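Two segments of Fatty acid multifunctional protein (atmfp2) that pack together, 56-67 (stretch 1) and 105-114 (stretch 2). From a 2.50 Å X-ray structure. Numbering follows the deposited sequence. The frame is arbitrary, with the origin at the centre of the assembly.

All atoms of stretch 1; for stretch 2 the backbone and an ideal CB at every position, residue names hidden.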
# COMPACT_ATOMS: atom_id res chain seq x y z
N VAL A 56 29.52 9.92 -19.38
CA VAL A 56 28.93 8.76 -18.72
C VAL A 56 28.20 9.24 -17.47
O VAL A 56 28.67 10.15 -16.78
CB VAL A 56 30.00 7.72 -18.35
CG1 VAL A 56 29.41 6.65 -17.45
CG2 VAL A 56 30.59 7.11 -19.61
N ILE A 57 27.04 8.66 -17.20
CA ILE A 57 26.27 9.04 -16.03
C ILE A 57 26.05 7.85 -15.10
O ILE A 57 25.70 6.76 -15.55
CB ILE A 57 24.89 9.62 -16.41
CG1 ILE A 57 25.03 10.75 -17.42
CG2 ILE A 57 24.15 10.09 -15.15
CD1 ILE A 57 23.70 11.40 -17.82
N THR A 58 26.27 8.06 -13.81
CA THR A 58 26.06 7.02 -12.83
C THR A 58 25.66 7.63 -11.49
O THR A 58 25.79 8.84 -11.30
CB THR A 58 27.33 6.15 -12.65
OG1 THR A 58 27.07 5.11 -11.70
CG2 THR A 58 28.49 7.00 -12.18
N GLY A 59 25.18 6.80 -10.58
CA GLY A 59 24.75 7.27 -9.28
C GLY A 59 25.74 6.93 -8.18
O GLY A 59 26.64 6.11 -8.38
N ALA A 60 25.57 7.55 -7.02
CA ALA A 60 26.45 7.30 -5.88
C ALA A 60 25.96 6.12 -5.05
O ALA A 60 24.77 5.83 -5.00
CB ALA A 60 26.57 8.54 -5.02
N LYS A 61 26.90 5.44 -4.41
CA LYS A 61 26.56 4.35 -3.49
C LYS A 61 25.74 3.25 -4.17
O LYS A 61 24.71 2.83 -3.64
CB LYS A 61 25.82 4.90 -2.28
CG LYS A 61 26.64 5.85 -1.43
CD LYS A 61 25.74 6.71 -0.54
CE LYS A 61 24.80 5.86 0.30
NZ LYS A 61 23.82 6.69 1.06
N GLY A 62 26.19 2.80 -5.33
CA GLY A 62 25.59 1.67 -6.02
C GLY A 62 24.11 1.81 -6.35
O GLY A 62 23.36 0.84 -6.26
N ARG A 63 23.70 3.01 -6.73
CA ARG A 63 22.31 3.28 -7.10
C ARG A 63 22.24 4.41 -8.11
O ARG A 63 22.73 5.51 -7.84
CB ARG A 63 21.47 3.64 -5.87
CG ARG A 63 21.19 2.47 -4.95
CD ARG A 63 20.49 2.94 -3.69
NE ARG A 63 20.18 1.82 -2.80
CZ ARG A 63 19.85 1.96 -1.52
NH1 ARG A 63 19.79 3.17 -0.97
NH2 ARG A 63 19.59 0.89 -0.78
N PHE A 64 21.63 4.15 -9.26
CA PHE A 64 21.53 5.15 -10.31
C PHE A 64 20.63 6.32 -9.90
O PHE A 64 21.12 7.44 -9.70
CB PHE A 64 21.05 4.53 -11.62
CG PHE A 64 21.22 5.44 -12.81
CD1 PHE A 64 22.47 5.64 -13.37
CD2 PHE A 64 20.13 6.09 -13.36
CE1 PHE A 64 22.63 6.48 -14.45
CE2 PHE A 64 20.28 6.93 -14.44
CZ PHE A 64 21.53 7.13 -14.99
N SER A 65 19.33 6.06 -9.78
CA SER A 65 18.37 7.10 -9.40
C SER A 65 16.98 6.51 -9.17
O SER A 65 16.42 5.86 -10.05
CB SER A 65 18.32 8.20 -10.45
OG SER A 65 17.45 9.24 -10.05
N GLY A 66 16.42 6.77 -7.99
CA GLY A 66 15.18 6.15 -7.59
C GLY A 66 13.91 6.84 -8.03
O GLY A 66 12.81 6.32 -7.84
N GLY A 67 14.03 8.03 -8.61
CA GLY A 67 12.87 8.77 -9.06
C GLY A 67 12.98 10.26 -8.85
O GLY A 67 14.04 10.85 -9.06
N UNK A 105 26.34 9.97 -24.74
CA UNK A 105 26.21 9.73 -23.31
C UNK A 105 25.91 8.26 -23.08
O UNK A 105 25.19 7.64 -23.87
CB UNK A 105 25.12 10.61 -22.70
N UNK A 106 26.47 7.69 -22.02
CA UNK A 106 26.17 6.32 -21.63
C UNK A 106 25.82 6.27 -20.16
O UNK A 106 26.54 6.81 -19.32
CB UNK A 106 27.35 5.39 -21.93
N UNK A 107 24.69 5.64 -19.84
CA UNK A 107 24.26 5.51 -18.46
C UNK A 107 24.83 4.24 -17.83
O UNK A 107 24.78 3.16 -18.42
CB UNK A 107 22.73 5.51 -18.38
N UNK A 108 25.39 4.39 -16.64
CA UNK A 108 25.91 3.26 -15.87
C UNK A 108 24.98 2.99 -14.70
O UNK A 108 25.01 3.70 -13.70
CB UNK A 108 27.33 3.53 -15.38
N UNK A 109 24.15 1.96 -14.83
CA UNK A 109 23.09 1.70 -13.86
C UNK A 109 23.44 0.62 -12.84
O UNK A 109 23.87 -0.48 -13.20
CB UNK A 109 21.81 1.30 -14.60
N UNK A 110 23.23 0.94 -11.57
CA UNK A 110 23.36 -0.01 -10.49
C UNK A 110 22.16 0.14 -9.56
O UNK A 110 21.57 1.22 -9.47
CB UNK A 110 24.68 0.19 -9.74
N UNK A 111 21.79 -0.93 -8.87
CA UNK A 111 20.73 -0.88 -7.89
C UNK A 111 19.36 -0.66 -8.48
O UNK A 111 18.59 -1.61 -8.63
CB UNK A 111 21.02 0.22 -6.87
N UNK A 112 19.05 0.59 -8.82
CA UNK A 112 17.75 0.91 -9.41
C UNK A 112 17.79 2.07 -10.40
O UNK A 112 18.72 2.88 -10.40
CB UNK A 112 16.75 1.24 -8.30
N UNK A 113 16.76 2.13 -11.23
CA UNK A 113 16.52 3.25 -12.13
C UNK A 113 15.02 3.33 -12.32
O UNK A 113 14.46 2.69 -13.21
CB UNK A 113 17.25 3.09 -13.46
N UNK A 114 14.37 4.10 -11.46
CA UNK A 114 12.91 4.19 -11.46
C UNK A 114 12.43 5.59 -11.81
O UNK A 114 13.04 6.58 -11.41
CB UNK A 114 12.35 3.78 -10.09

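Stretch 2 runs parallel to the strand V56-G59, then meets R63 to G67 further on.

At position 105 the ideal CB points sideways and lies 5.1 Å from I57 CD1. Stretch 1 sets little limit here, so small, polar or apolar side chains would all suit. The residue is S105, whose OG is hydrogen-bonded elsewhere in the structure.

Position 106 bridges with V56, and its CB lies 4.3 Å from V56 CG2. A beta-branched or other apolar side chain would suit. It is V106, and its CB packs against that methyl. Its backbone O accepts from I57 N at 2.9 Å.

Position 107 bridges with I57, and its CB is on the same sheet face as the I57 side chain. The ideal CB is already 3.9 Å from F64 CZ, so a small apolar residue fits easily. It is A107, whose methyl touches the ring tip.

Position 108 turns its CB to the face that carries V56 and T58. That CB is 3.6 Å from I57 O, 3.8 Å from T58 CB and 4.3 Å from V56 CG1. A small side chain suits this close approach, though stretch 1 does not close off the direction in which the CB points, so a larger apolar one is not excluded. It is A108. Its N donates to I57 O at 2.6 Å, nearly straight. Its O lies at the F64 ring edge, 3.2 Å from F64 CD1, and accepts a hydrogen bond from a water that in turn accepts one from G59 N.

At position 109 the CB points sideways, 4.5 Å from F64 CB. An aliphatic chain could reach the ring. I109 does so: CG1 sits over one ring face, 4.1 Å from the F64 centroid, in a CH-pi contact.

At position 110 the CB points sideways, 3.8 Å from G62 O and 4.2 Å from R63 N. Polar or small residues would suit. It is D110, with OD2 3.1 Å from G62 CA. Its backbone O accepts from F64 N at 2.9 Å.

Position 111 has positive phi, and an ideal CB would clash with G62 O at 2.5 Å and R63 CG at 3.0 Å. Glycine is expected, and G111 is found.

At position 112 the CB points sideways, 5.2 Å from G66 CA. A longer apolar chain could use this space. It is L112, whose CD1 comes 3.4 Å from G66 N. Its O accepts from S65 N at 3.3 Å.

Position 113 bridges with S65, and its CB is 4.2 Å from F64 CD2. Small apolar residues suit. A113 touches the ring.

At position 114 the CB is 3.4 Å from G66 O, and several apolar residues could fit. It is L114, whose N donates to S65 O at 3.0 Å.

Stretch 2 105-114: SVAAIDGLAL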
# COMPACT_ATOMS: atom_id res chain seq x y z
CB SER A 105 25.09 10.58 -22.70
OG SER A 105 25.39 11.96 -22.78
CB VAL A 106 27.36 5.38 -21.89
CG1 VAL A 106 27.02 3.97 -21.42
CG2 VAL A 106 27.72 5.37 -23.36
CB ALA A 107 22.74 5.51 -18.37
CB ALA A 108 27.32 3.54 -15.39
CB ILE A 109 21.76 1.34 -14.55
CG1 ILE A 109 21.29 2.49 -15.44
CG2 ILE A 109 20.71 0.98 -13.51
CD1 ILE A 109 20.04 2.16 -16.24
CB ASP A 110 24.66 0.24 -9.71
CG ASP A 110 25.01 -0.89 -8.77
OD1 ASP A 110 24.33 -1.94 -8.81
OD2 ASP A 110 25.97 -0.73 -7.99
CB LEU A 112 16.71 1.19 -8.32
CG LEU A 112 17.03 2.19 -7.20
CD1 LEU A 112 17.50 3.53 -7.73
CD2 LEU A 112 15.82 2.38 -6.30
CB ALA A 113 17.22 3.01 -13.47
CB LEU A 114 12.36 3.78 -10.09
CG LEU A 114 12.75 2.40 -9.57
CD1 LEU A 114 12.12 2.16 -8.22
CD2 LEU A 114 12.33 1.32 -10.56
O HOH W 1 24.37 4.16 -10.80
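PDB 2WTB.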